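PDB 4BOE: japanin from Rhipicephalus appendiculatus, which binds cholesterol in a lipocalin pocket and modulates the host immune response, blocking the differentiation of dendritic cells from monocytes. Local coordinates for residues Pro90-Arg95 with Leu102-Leu107; Ser18-Glu23 with Arg111-Leu116; Arg24-Val29 with Leu45-Thr50. All coordinates share one frame; numbering follows the deposited sequence. Where two conformers were deposited one is given.

Contact 1 of 3, residues Pro90-Arg95 with Leu102-Leu107. With CLR (cholesterol), chain C.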
loop_
_atom_site.group_PDB
_atom_site.type_symbol
_atom_site.label_atom_id
_atom_site.label_comp_id
_atom_site.label_asym_id
_atom_site.label_seq_id
_atom_site.Cartn_x
_atom_site.Cartn_y
_atom_site.Cartn_z
ATOM N N PRO A 90 11.058 -1.932 -7.946
ATOM C CA PRO A 90 12.136 -1.715 -6.979
ATOM C C PRO A 90 12.147 -0.324 -6.335
ATOM O O PRO A 90 12.789 -0.156 -5.309
ATOM C CB PRO A 90 13.423 -2.012 -7.763
ATOM C CG PRO A 90 13.057 -2.035 -9.163
ATOM C CD PRO A 90 11.580 -2.087 -9.322
ATOM N N ASP A 91 11.412 0.646 -6.887
ATOM C CA ASP A 91 11.346 1.999 -6.330
ATOM C C ASP A 91 10.012 2.640 -6.609
ATOM O O ASP A 91 9.417 2.388 -7.637
ATOM C CB ASP A 91 12.406 2.939 -6.949
ATOM C CG ASP A 91 13.841 2.460 -6.871
ATOM O OD1 ASP A 91 14.484 2.680 -5.819
ATOM O OD2 ASP A 91 14.338 1.922 -7.881
ATOM N N TYR A 92 9.581 3.510 -5.707
ATOM C CA TYR A 92 8.369 4.293 -5.849
ATOM C C TYR A 92 8.659 5.723 -5.502
ATOM O O TYR A 92 9.487 5.996 -4.650
ATOM C CB TYR A 92 7.272 3.774 -4.916
ATOM C CG TYR A 92 6.692 2.471 -5.385
ATOM C CD1 TYR A 92 5.733 2.437 -6.385
ATOM C CD2 TYR A 92 7.171 1.260 -4.899
ATOM C CE1 TYR A 92 5.242 1.235 -6.873
ATOM C CE2 TYR A 92 6.709 0.044 -5.406
ATOM C CZ TYR A 92 5.737 0.039 -6.381
ATOM O OH TYR A 92 5.290 -1.147 -6.870
ATOM N N PHE A 93 7.945 6.632 -6.149
ATOM C CA PHE A 93 8.054 8.049 -5.874
ATOM C C PHE A 93 7.085 8.363 -4.731
ATOM O O PHE A 93 5.924 7.954 -4.790
ATOM C CB PHE A 93 7.687 8.809 -7.142
ATOM C CG PHE A 93 7.647 10.305 -7.022
ATOM C CD1 PHE A 93 8.519 10.972 -6.191
ATOM C CD2 PHE A 93 6.784 11.049 -7.794
ATOM C CE1 PHE A 93 8.495 12.357 -6.101
ATOM C CE2 PHE A 93 6.755 12.431 -7.693
ATOM C CZ PHE A 93 7.610 13.074 -6.847
ATOM N N ILE A 94 7.562 9.042 -3.694
ATOM C CA ILE A 94 6.743 9.445 -2.546
ATOM C C ILE A 94 6.169 10.820 -2.885
ATOM O O ILE A 94 6.907 11.811 -2.932
ATOM C CB ILE A 94 7.564 9.495 -1.225
ATOM C CG1 ILE A 94 8.133 8.097 -0.913
ATOM C CG2 ILE A 94 6.664 10.002 -0.072
ATOM C CD1 ILE A 94 9.342 8.107 0.017
ATOM N N ARG A 95 4.855 10.888 -3.113
ATOM C CA ARG A 95 4.222 12.149 -3.467
ATOM C C ARG A 95 4.086 12.957 -2.218
ATOM O O ARG A 95 4.584 14.077 -2.149
ATOM C CB ARG A 95 2.849 11.944 -4.149
ATOM C CG ARG A 95 2.872 11.055 -5.346
ATOM C CD ARG A 95 3.938 11.431 -6.325
ATOM N NE ARG A 95 3.684 12.702 -7.007
ATOM C CZ ARG A 95 3.168 12.849 -8.225
ATOM N NH1 ARG A 95 2.766 11.796 -8.916
ATOM N NH2 ARG A 95 3.020 14.062 -8.749
ATOM N N LEU A 102 0.100 7.589 3.182
ATOM C CA LEU A 102 1.189 7.588 2.246
ATOM C C LEU A 102 0.640 7.509 0.825
ATOM O O LEU A 102 -0.226 6.674 0.539
ATOM C CB LEU A 102 2.085 6.379 2.573
ATOM C CG LEU A 102 3.265 6.142 1.672
ATOM C CD1 LEU A 102 4.268 7.328 1.733
ATOM C CD2 LEU A 102 3.927 4.833 2.014
ATOM N N LEU A 103 1.145 8.366 -0.060
ATOM C CA LEU A 103 0.726 8.366 -1.462
ATOM C C LEU A 103 1.970 8.119 -2.323
ATOM O O LEU A 103 2.887 8.937 -2.317
ATOM C CB LEU A 103 0.051 9.707 -1.820
ATOM C CG LEU A 103 -0.465 9.860 -3.239
ATOM C CD1 LEU A 103 -1.527 8.824 -3.558
ATOM C CD2 LEU A 103 -1.042 11.260 -3.434
ATOM N N LEU A 104 1.995 6.976 -3.031
ATOM C CA LEU A 104 3.095 6.532 -3.876
ATOM C C LEU A 104 2.756 6.565 -5.343
ATOM O O LEU A 104 1.616 6.325 -5.696
ATOM C CB LEU A 104 3.468 5.076 -3.524
ATOM C CG LEU A 104 3.906 4.777 -2.132
ATOM C CD1 LEU A 104 4.178 3.250 -1.985
ATOM C CD2 LEU A 104 5.125 5.611 -1.754
ATOM N N SER A 105 3.751 6.805 -6.198
ATOM C CA SER A 105 3.573 6.822 -7.664
ATOM C C SER A 105 4.634 5.947 -8.295
ATOM O O SER A 105 5.734 5.848 -7.777
ATOM C CB SER A 105 3.731 8.229 -8.278
ATOM O OG SER A 105 2.636 9.092 -8.066
ATOM N N ASP A 106 4.346 5.452 -9.485
ATOM C CA ASP A 106 5.322 4.714 -10.276
ATOM C C ASP A 106 6.424 5.651 -10.829
ATOM O O ASP A 106 6.143 6.782 -11.210
ATOM C CB ASP A 106 4.640 4.005 -11.465
ATOM C CG ASP A 106 5.516 2.902 -12.004
ATOM O OD1 ASP A 106 5.674 1.889 -11.305
ATOM O OD2 ASP A 106 6.171 3.121 -13.043
ATOM N N LEU A 107 7.656 5.150 -10.926
ATOM C CA LEU A 107 8.810 5.915 -11.428
ATOM C C LEU A 107 8.920 5.995 -12.941
ATOM O O LEU A 107 9.182 7.073 -13.448
ATOM C CB LEU A 107 10.132 5.320 -10.901
ATOM C CG LEU A 107 10.998 6.253 -10.080
ATOM C CD1 LEU A 107 10.429 6.416 -8.705
ATOM C CD2 LEU A 107 12.431 5.728 -10.007
HETATM C C1 CLR C . -3.169 -5.007 -5.216
HETATM C C2 CLR C . -4.450 -5.348 -5.975
HETATM C C3 CLR C . -5.211 -4.099 -6.366
HETATM C C4 CLR C . -4.329 -3.176 -7.182
HETATM C C5 CLR C . -3.000 -2.888 -6.517
HETATM C C6 CLR C . -2.567 -1.639 -6.403
HETATM C C7 CLR C . -1.277 -1.228 -5.766
HETATM C C8 CLR C . -0.311 -2.395 -5.601
HETATM C C9 CLR C . -1.071 -3.624 -5.052
HETATM C C10 CLR C . -2.214 -4.098 -6.006
HETATM C C11 CLR C . -0.113 -4.758 -4.645
HETATM C C12 CLR C . 1.031 -4.300 -3.741
HETATM C C13 CLR C . 1.835 -3.132 -4.341
HETATM C C14 CLR C . 0.818 -2.013 -4.646
HETATM C C15 CLR C . 1.702 -0.803 -4.969
HETATM C C16 CLR C . 2.839 -0.932 -3.954
HETATM C C17 CLR C . 2.753 -2.362 -3.363
HETATM C C18 CLR C . 2.610 -3.598 -5.590
HETATM C C19 CLR C . -1.673 -4.875 -7.227
HETATM C C20 CLR C . 4.136 -2.936 -3.003
HETATM C C21 CLR C . 4.060 -4.344 -2.393
HETATM C C22 CLR C . 4.906 -1.982 -2.073
HETATM C C23 CLR C . 4.131 -1.423 -0.854
HETATM C C24 CLR C . 4.983 -0.525 -0.009
HETATM C C25 CLR C . 4.367 0.296 1.104
HETATM C C26 CLR C . 2.881 0.289 1.360
HETATM C C27 CLR C . 5.185 0.435 2.363
HETATM O O1 CLR C . -6.333 -4.478 -7.175
HETATM O O HOH W 1 8.026 2.612 -9.953
#

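Contact 2 of 3, residues Ser18-Glu23 with Arg111-Leu116. With CLR (cholesterol), chain C.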
loop_
_atom_site.group_PDB
_atom_site.type_symbol
_atom_site.label_atom_id
_atom_site.label_comp_id
_atom_site.label_asym_id
_atom_site.label_seq_id
_atom_site.Cartn_x
_atom_site.Cartn_y
_atom_site.Cartn_z
ATOM N N SER A 18 -4.666 3.519 -9.047
ATOM C CA SER A 18 -4.969 3.777 -10.470
ATOM C C SER A 18 -5.584 2.497 -11.054
ATOM O O SER A 18 -5.105 1.417 -10.714
ATOM C CB SER A 18 -3.684 4.094 -11.241
ATOM O OG SER A 18 -3.095 5.293 -10.792
ATOM N N SER A 19 -6.664 2.600 -11.853
ATOM C CA SER A 19 -7.355 1.408 -12.435
ATOM C C SER A 19 -6.443 0.409 -13.127
ATOM O O SER A 19 -6.665 -0.783 -13.021
ATOM C CB SER A 19 -8.454 1.824 -13.416
ATOM O OG SER A 19 -7.845 2.472 -14.516
ATOM N N LYS A 20 -5.424 0.877 -13.828
ATOM C CA LYS A 20 -4.479 0.006 -14.548
ATOM C C LYS A 20 -3.816 -1.062 -13.644
ATOM O O LYS A 20 -3.430 -2.126 -14.140
ATOM C CB LYS A 20 -3.395 0.879 -15.217
ATOM C CG LYS A 20 -2.258 0.123 -15.892
ATOM C CD LYS A 20 -1.364 1.047 -16.717
ATOM C CE LYS A 20 -0.324 0.281 -17.503
ATOM N NZ LYS A 20 0.997 0.966 -17.491
ATOM N N LEU A 21 -3.620 -0.750 -12.349
ATOM C CA LEU A 21 -3.010 -1.683 -11.402
ATOM C C LEU A 21 -3.937 -2.832 -10.964
ATOM O O LEU A 21 -3.434 -3.866 -10.501
ATOM C CB LEU A 21 -2.595 -0.923 -10.150
ATOM C CG LEU A 21 -1.489 0.107 -10.335
ATOM C CD1 LEU A 21 -1.330 0.913 -9.110
ATOM C CD2 LEU A 21 -0.209 -0.538 -10.693
ATOM N N PHE A 22 -5.263 -2.625 -11.088
ATOM C CA PHE A 22 -6.331 -3.507 -10.653
ATOM C C PHE A 22 -6.116 -5.001 -10.922
ATOM O O PHE A 22 -5.892 -5.382 -12.058
ATOM C CB PHE A 22 -7.669 -3.086 -11.271
ATOM C CG PHE A 22 -8.853 -3.894 -10.769
ATOM C CD1 PHE A 22 -9.422 -3.628 -9.537
ATOM C CD2 PHE A 22 -9.426 -4.887 -11.557
ATOM C CE1 PHE A 22 -10.526 -4.366 -9.079
ATOM C CE2 PHE A 22 -10.525 -5.626 -11.093
ATOM C CZ PHE A 22 -11.083 -5.336 -9.872
ATOM N N GLU A 23 -6.194 -5.824 -9.861
ATOM C CA GLU A 23 -6.104 -7.291 -9.912
ATOM C C GLU A 23 -7.466 -7.827 -9.509
ATOM O O GLU A 23 -7.926 -7.593 -8.385
ATOM C CB GLU A 23 -5.050 -7.839 -8.939
ATOM C CG GLU A 23 -3.626 -7.490 -9.322
ATOM C CD GLU A 23 -3.060 -8.196 -10.542
ATOM O OE1 GLU A 23 -3.725 -9.120 -11.070
ATOM O OE2 GLU A 23 -1.940 -7.825 -10.965
ATOM N N ARG A 111 2.440 8.333 -17.591
ATOM C CA ARG A 111 1.133 8.479 -16.945
ATOM C C ARG A 111 1.258 7.614 -15.682
ATOM O O ARG A 111 0.841 6.468 -15.619
ATOM C CB ARG A 111 0.023 8.029 -17.903
ATOM C CG ARG A 111 -1.344 8.546 -17.563
ATOM C CD ARG A 111 -2.226 8.580 -18.794
ATOM N NE ARG A 111 -3.582 8.989 -18.443
ATOM C CZ ARG A 111 -4.493 8.200 -17.885
ATOM N NH1 ARG A 111 -4.212 6.926 -17.623
ATOM N NH2 ARG A 111 -5.692 8.677 -17.582
ATOM N N SER A 112 1.958 8.156 -14.708
ATOM C CA SER A 112 2.336 7.438 -13.506
ATOM C C SER A 112 1.170 6.884 -12.640
ATOM O O SER A 112 0.364 7.672 -12.147
ATOM C CB SER A 112 3.219 8.331 -12.664
ATOM O OG SER A 112 3.719 7.602 -11.569
ATOM N N THR A 113 1.137 5.542 -12.418
ATOM C CA THR A 113 0.116 4.920 -11.589
ATOM C C THR A 113 0.412 5.227 -10.125
ATOM O O THR A 113 1.568 5.356 -9.730
ATOM C CB THR A 113 -0.028 3.421 -11.831
ATOM O OG1 THR A 113 1.170 2.763 -11.474
ATOM C CG2 THR A 113 -0.462 3.094 -13.257
ATOM N N CYS A 114 -0.643 5.229 -9.344
ATOM C CA CYS A 114 -0.564 5.580 -7.927
ATOM C C CYS A 114 -1.261 4.590 -7.016
ATOM O O CYS A 114 -2.128 3.851 -7.427
ATOM C CB CYS A 114 -1.109 6.993 -7.700
ATOM S SG CYS A 114 -2.817 7.035 -7.082
ATOM N N SER A 115 -0.895 4.658 -5.729
ATOM C CA SER A 115 -1.475 3.871 -4.639
ATOM C C SER A 115 -1.506 4.757 -3.379
ATOM O O SER A 115 -0.533 5.466 -3.082
ATOM C CB SER A 115 -0.784 2.532 -4.401
ATOM O OG SER A 115 0.563 2.618 -4.001
ATOM N N LEU A 116 -2.661 4.762 -2.703
ATOM C CA LEU A 116 -2.904 5.510 -1.489
ATOM C C LEU A 116 -3.050 4.503 -0.366
ATOM O O LEU A 116 -3.812 3.561 -0.497
ATOM C CB LEU A 116 -4.180 6.359 -1.630
ATOM C CG LEU A 116 -4.653 7.078 -0.361
ATOM C CD1 LEU A 116 -3.688 8.127 0.062
ATOM C CD2 LEU A 116 -6.035 7.630 -0.556
HETATM C C1 CLR C . -3.169 -5.007 -5.216
HETATM C C2 CLR C . -4.450 -5.348 -5.975
HETATM C C3 CLR C . -5.211 -4.099 -6.366
HETATM C C4 CLR C . -4.329 -3.176 -7.182
HETATM C C5 CLR C . -3.000 -2.888 -6.517
HETATM C C6 CLR C . -2.567 -1.639 -6.403
HETATM C C7 CLR C . -1.277 -1.228 -5.766
HETATM C C8 CLR C . -0.311 -2.395 -5.601
HETATM C C9 CLR C . -1.071 -3.624 -5.052
HETATM C C10 CLR C . -2.214 -4.098 -6.006
HETATM C C11 CLR C . -0.113 -4.758 -4.645
HETATM C C12 CLR C . 1.031 -4.300 -3.741
HETATM C C13 CLR C . 1.835 -3.132 -4.341
HETATM C C14 CLR C . 0.818 -2.013 -4.646
HETATM C C15 CLR C . 1.702 -0.803 -4.969
HETATM C C16 CLR C . 2.839 -0.932 -3.954
HETATM C C17 CLR C . 2.753 -2.362 -3.363
HETATM C C18 CLR C . 2.610 -3.598 -5.590
HETATM C C19 CLR C . -1.673 -4.875 -7.227
HETATM C C20 CLR C . 4.136 -2.936 -3.003
HETATM C C21 CLR C . 4.060 -4.344 -2.393
HETATM C C22 CLR C . 4.906 -1.982 -2.073
HETATM C C23 CLR C . 4.131 -1.423 -0.854
HETATM C C24 CLR C . 4.983 -0.525 -0.009
HETATM C C25 CLR C . 4.367 0.296 1.104
HETATM C C26 CLR C . 2.881 0.289 1.360
HETATM C C27 CLR C . 5.185 0.435 2.363
HETATM O O1 CLR C . -6.333 -4.478 -7.175
#

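Contact 3 of 3, residues Arg24-Val29 with Leu45-Thr50. With CLR (cholesterol), chain C.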
loop_
_atom_site.group_PDB
_atom_site.type_symbol
_atom_site.label_atom_id
_atom_site.label_comp_id
_atom_site.label_asym_id
_atom_site.label_seq_id
_atom_site.Cartn_x
_atom_site.Cartn_y
_atom_site.Cartn_z
ATOM N N ARG A 24 -8.110 -8.548 -10.427
ATOM C CA ARG A 24 -9.441 -9.131 -10.205
ATOM C C ARG A 24 -9.329 -10.183 -9.094
ATOM O O ARG A 24 -8.339 -10.891 -9.033
ATOM C CB ARG A 24 -9.983 -9.773 -11.517
ATOM C CG ARG A 24 -11.503 -9.782 -11.619
ATOM C CD ARG A 24 -11.972 -9.523 -13.049
ATOM N NE ARG A 24 -13.434 -9.447 -13.151
ATOM C CZ ARG A 24 -14.106 -9.137 -14.260
ATOM N NH1 ARG A 24 -13.456 -8.865 -15.389
ATOM N NH2 ARG A 24 -15.436 -9.096 -14.249
ATOM N N ASN A 25 -10.289 -10.201 -8.186
ATOM C CA ASN A 25 -10.369 -11.158 -7.073
ATOM C C ASN A 25 -9.388 -10.892 -5.931
ATOM O O ASN A 25 -9.311 -11.718 -5.033
ATOM C CB ASN A 25 -10.228 -12.627 -7.566
ATOM C CG ASN A 25 -11.110 -12.944 -8.738
ATOM O OD1 ASN A 25 -10.640 -13.382 -9.795
ATOM N ND2 ASN A 25 -12.407 -12.803 -8.541
ATOM N N VAL A 26 -8.709 -9.740 -5.911
ATOM C CA VAL A 26 -7.787 -9.393 -4.834
ATOM C C VAL A 26 -8.458 -8.354 -3.939
ATOM O O VAL A 26 -8.900 -7.321 -4.420
ATOM C CB VAL A 26 -6.410 -8.962 -5.349
ATOM C CG1 VAL A 26 -5.520 -8.484 -4.194
ATOM C CG2 VAL A 26 -5.746 -10.121 -6.075
ATOM N N GLY A 27 -8.592 -8.650 -2.659
ATOM C CA GLY A 27 -9.224 -7.709 -1.723
ATOM C C GLY A 27 -8.484 -7.666 -0.422
ATOM O O GLY A 27 -7.508 -8.381 -0.259
ATOM N N CYS A 28 -8.949 -6.825 0.504
ATOM C CA CYS A 28 -8.404 -6.680 1.855
ATOM C C CYS A 28 -6.864 -6.452 1.843
ATOM O O CYS A 28 -6.180 -6.998 2.700
ATOM C CB CYS A 28 -8.785 -7.900 2.704
ATOM S SG CYS A 28 -10.562 -8.342 2.674
ATOM N N VAL A 29 -6.332 -5.655 0.875
ATOM C CA VAL A 29 -4.880 -5.420 0.709
ATOM C C VAL A 29 -4.358 -4.539 1.822
ATOM O O VAL A 29 -4.898 -3.454 2.088
ATOM C CB VAL A 29 -4.498 -4.886 -0.692
ATOM C CG1 VAL A 29 -2.997 -4.634 -0.809
ATOM C CG2 VAL A 29 -4.945 -5.850 -1.769
ATOM N N LEU A 45 2.788 -8.484 2.978
ATOM C CA LEU A 45 1.746 -8.042 2.084
ATOM C C LEU A 45 0.644 -9.071 2.292
ATOM O O LEU A 45 0.864 -10.244 2.055
ATOM C CB LEU A 45 2.219 -7.998 0.639
ATOM C CG LEU A 45 1.178 -7.519 -0.370
ATOM C CD1 LEU A 45 0.781 -6.066 -0.138
ATOM C CD2 LEU A 45 1.710 -7.676 -1.728
ATOM N N ILE A 46 -0.488 -8.649 2.837
ATOM C CA ILE A 46 -1.618 -9.490 3.180
ATOM C C ILE A 46 -2.797 -9.137 2.264
ATOM O O ILE A 46 -3.062 -7.968 2.007
ATOM C CB ILE A 46 -2.004 -9.273 4.667
ATOM C CG1 ILE A 46 -0.825 -9.465 5.633
ATOM C CG2 ILE A 46 -3.182 -10.148 5.096
ATOM C CD1 ILE A 46 -0.188 -10.831 5.583
ATOM N N TYR A 47 -3.516 -10.149 1.805
ATOM C CA TYR A 47 -4.707 -9.946 0.964
ATOM C C TYR A 47 -5.536 -11.195 0.924
ATOM O O TYR A 47 -5.112 -12.230 1.416
ATOM C CB TYR A 47 -4.325 -9.500 -0.455
ATOM C CG TYR A 47 -3.439 -10.459 -1.204
ATOM C CD1 TYR A 47 -2.068 -10.481 -0.991
ATOM C CD2 TYR A 47 -3.966 -11.323 -2.162
ATOM C CE1 TYR A 47 -1.241 -11.376 -1.674
ATOM C CE2 TYR A 47 -3.156 -12.209 -2.857
ATOM C CZ TYR A 47 -1.787 -12.219 -2.628
ATOM O OH TYR A 47 -0.976 -13.103 -3.297
ATOM N N VAL A 48 -6.721 -11.087 0.391
ATOM C CA VAL A 48 -7.566 -12.244 0.143
ATOM C C VAL A 48 -7.709 -12.418 -1.381
ATOM O O VAL A 48 -7.811 -11.450 -2.119
ATOM C CB VAL A 48 -8.947 -12.248 0.881
ATOM C CG1 VAL A 48 -8.751 -12.136 2.382
ATOM C CG2 VAL A 48 -9.874 -11.155 0.384
ATOM N N PHE A 49 -7.643 -13.654 -1.842
ATOM C CA PHE A 49 -7.913 -14.011 -3.226
ATOM C C PHE A 49 -9.263 -14.719 -3.131
ATOM O O PHE A 49 -9.388 -15.696 -2.406
ATOM C CB PHE A 49 -6.810 -14.884 -3.806
ATOM C CG PHE A 49 -6.996 -15.101 -5.283
ATOM C CD1 PHE A 49 -6.642 -14.118 -6.197
ATOM C CD2 PHE A 49 -7.495 -16.305 -5.768
ATOM C CE1 PHE A 49 -6.822 -14.325 -7.563
ATOM C CE2 PHE A 49 -7.699 -16.498 -7.122
ATOM C CZ PHE A 49 -7.355 -15.518 -8.017
ATOM N N THR A 50 -10.289 -14.143 -3.710
ATOM C CA THR A 50 -11.639 -14.634 -3.539
ATOM C C THR A 50 -12.100 -15.710 -4.514
ATOM O O THR A 50 -13.136 -16.301 -4.258
ATOM C CB THR A 50 -12.622 -13.474 -3.578
ATOM O OG1 THR A 50 -12.378 -12.710 -4.749
ATOM C CG2 THR A 50 -12.516 -12.597 -2.370
HETATM C C1 CLR C . -3.169 -5.007 -5.216
HETATM C C2 CLR C . -4.450 -5.348 -5.975
HETATM C C3 CLR C . -5.211 -4.099 -6.366
HETATM C C4 CLR C . -4.329 -3.176 -7.182
HETATM C C5 CLR C . -3.000 -2.888 -6.517
HETATM C C6 CLR C . -2.567 -1.639 -6.403
HETATM C C7 CLR C . -1.277 -1.228 -5.766
HETATM C C8 CLR C . -0.311 -2.395 -5.601
HETATM C C9 CLR C . -1.071 -3.624 -5.052
HETATM C C10 CLR C . -2.214 -4.098 -6.006
HETATM C C11 CLR C . -0.113 -4.758 -4.645
HETATM C C12 CLR C . 1.031 -4.300 -3.741
HETATM C C13 CLR C . 1.835 -3.132 -4.341
HETATM C C14 CLR C . 0.818 -2.013 -4.646
HETATM C C15 CLR C . 1.702 -0.803 -4.969
HETATM C C16 CLR C . 2.839 -0.932 -3.954
HETATM C C17 CLR C . 2.753 -2.362 -3.363
HETATM C C18 CLR C . 2.610 -3.598 -5.590
HETATM C C19 CLR C . -1.673 -4.875 -7.227
HETATM C C20 CLR C . 4.136 -2.936 -3.003
HETATM C C21 CLR C . 4.060 -4.344 -2.393
HETATM C C22 CLR C . 4.906 -1.982 -2.073
HETATM C C23 CLR C . 4.131 -1.423 -0.854
HETATM C C24 CLR C . 4.983 -0.525 -0.009
HETATM C C25 CLR C . 4.367 0.296 1.104
HETATM C C26 CLR C . 2.881 0.289 1.360
HETATM C C27 CLR C . 5.185 0.435 2.363
HETATM O O1 CLR C . -6.333 -4.478 -7.175
#

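Contact 1 of 3, residues Pro90-Arg95 with Leu102-Leu107
Three backbone hydrogen bonds hold these two strands together. Phe93 and Ser105 form an antiparallel hydrogen-bonded pair: Phe93 N gives to Ser105 O at 2.9 Å, Ser105 N returns to Phe93 O at 2.8 Å, and both donors lie in the plane of the carbonyl they address. Two residues on, Arg95 N donates to Leu103 O, nearly along its C=O axis. A water replaces direct pairing at the other end, accepting from Leu107 N and donating to Asp91 O, with a weak bond to Asp106 OD1.

The side-chain hydrogen bond runs from Arg95 to Ser105. Arg95 is bent at both chi2 and chi3 (-50° and -69°), which folds the chain back so that NH1 reaches Ser105 OG at 2.8 Å with a nearly straight N-H (166°). The hydroxyl oxygen sits at the guanidinium edge, in its plane, while Arg95 CD rests against the same oxygen.

The segments are the two arms of a beta hairpin in the lipocalin barrel, strands 91-98 and 101-106, and one of its faces looks into the cholesterol pocket. On that face Ile94 and Leu104 lie side by side, CG1 to CD2 at 4.0 Å, and the Ile94 and Leu102 side chains cross obliquely, CG2 touching CD1. Leu74 of strand 73-78 packs against both Ile94 and Leu104.

Tyr92 carries the ligand contact. Its ring edge, at CD1, lies 3.7 Å from Ser105 O, and its OH comes within 3.8 Å of cholesterol C16; the hydroxyl's hydrogen bond is with Lys89 N. Nearer the hairpin's open end, Leu107 CD1 lies 4.0 Å from Phe93 CB, and its CD2 meets Asp91 CB, whose carboxylate is salt-bridged to Arg75.

Contact 2 of 3, residues Ser18-Glu23 with Arg111-Leu116
Segment 18-23 leaves strand 12-18 and winds into a short 3-10 turn at 19-21, with Leu21 N bonded to Ser18 O and Phe22 N to Ser19 O. Segment 111-116 comes in as loop and becomes strand at Cys114. By CA position Ser18 lies nearest Thr113. Ser18 N donates to Cys114 O at 3.0 Å, in the carbonyl plane. The return bond is made by a side chain instead: Cys114 N gives to Ser18 OG at 2.8 Å.

That hydroxyl stands beside its own backbone N (chi1 -65°), which brings it up to the Cys114 N-H. It has a second partner in Pro139 O, next to Cys138, the disulfide partner of Cys114, so Ser18 ties the strand to the chain around that bridge.

Strands 12-18 and 114-118 are neighbours in the lipocalin barrel, and this contact lies where the first of them ends and turns toward the cholesterol. Just past the turn, Glu23 N donates an almost straight bond (172°) to the sterol hydroxyl O1 at 3.0 Å. Behind it Leu21 CB lies 3.8 Å from cholesterol C6, and from the opposite segment Ser115 OG, which is hydrogen-bonded to Trp117 NE1, lies 3.7 Å from C15.

Leu21 also joins the two segments. It meets Thr113 tip to tip, CD2 against OG1 at 3.7 Å, while CD1 rests 3.5 Å from Cys114 O. Thr113 OG1 takes the crowded position between N and carbonyl carbon and is hydrogen-bonded to Glu109, which also forms a salt bridge with Lys20. The Lys20 chain crosses Thr113 at about a right angle, its CD 4.1 Å from CG2.

Contact 3 of 3, residues Arg24-Val29 with Leu45-Thr50
Strands 26-37 and 40-49 form a beta hairpin of the lipocalin barrel, and this contact lies at the end of the hairpin remote from its turn, close to the sterol A ring. Gly27 and Val48 make an antiparallel hydrogen-bonded pair: Gly27 N to Val48 O lies in the carbonyl plane, whereas Val48 N reaches Gly27 O at 2.9 Å from above it. Asn25 O is gripped twice by Thr50, in plane by N at 2.9 Å and from above the plane by OG1 at 3.2 Å.

Val26 stands between ligand and strand. Its CG1 touches cholesterol C2 and, equally at 3.8 Å, Tyr47 CD2, while CG2 meets the edge of the Phe49 ring. Asn25 CB sits over one face of that ring, offset toward its rim, in a CH-pi contact 4.2 Å from the centroid. An alanine at Phe49 would probably loosen the start of strand 26-37, since both the face under Asn25 and the edge beside Val26 would be lost. Further along, Val29 CG2 packs on Tyr47 CB at 3.9 Å, and Leu45 CD2 lies 4.0 Å from cholesterol C12.

Cys28 SG, against Val48 CG2, is disulfide-bonded to Cys150. Strand 59-66 borders strand 40-49, and helix 80-85 covers Leu45 through Val82 and Tyr47 through Tyr81.

In the fold
All three contacts belong to one curled antiparallel sheet and touch the same cholesterol. Contact 1 is the buried one; contacts 2 and 3 are only partly buried. Contacts 1 and 3 are each the pairing of a hairpin, on opposite sides of the chain's centre, while contact 2 joins parts of the chain far apart in sequence and encloses both others along it. Contacts 1 and 2 meet through neighbouring strands 101-106 and 114-118, where Asp106 probably bonds to Ser112 and Thr113; contacts 2 and 3 adjoin only in sequence. Toward the ligand, contact 3 offers aliphatic side chains and contact 1 a tyrosine, its hydroxyl lying against carbon, whereas contact 2 supplies the hydrogen bond to the sterol hydroxyl.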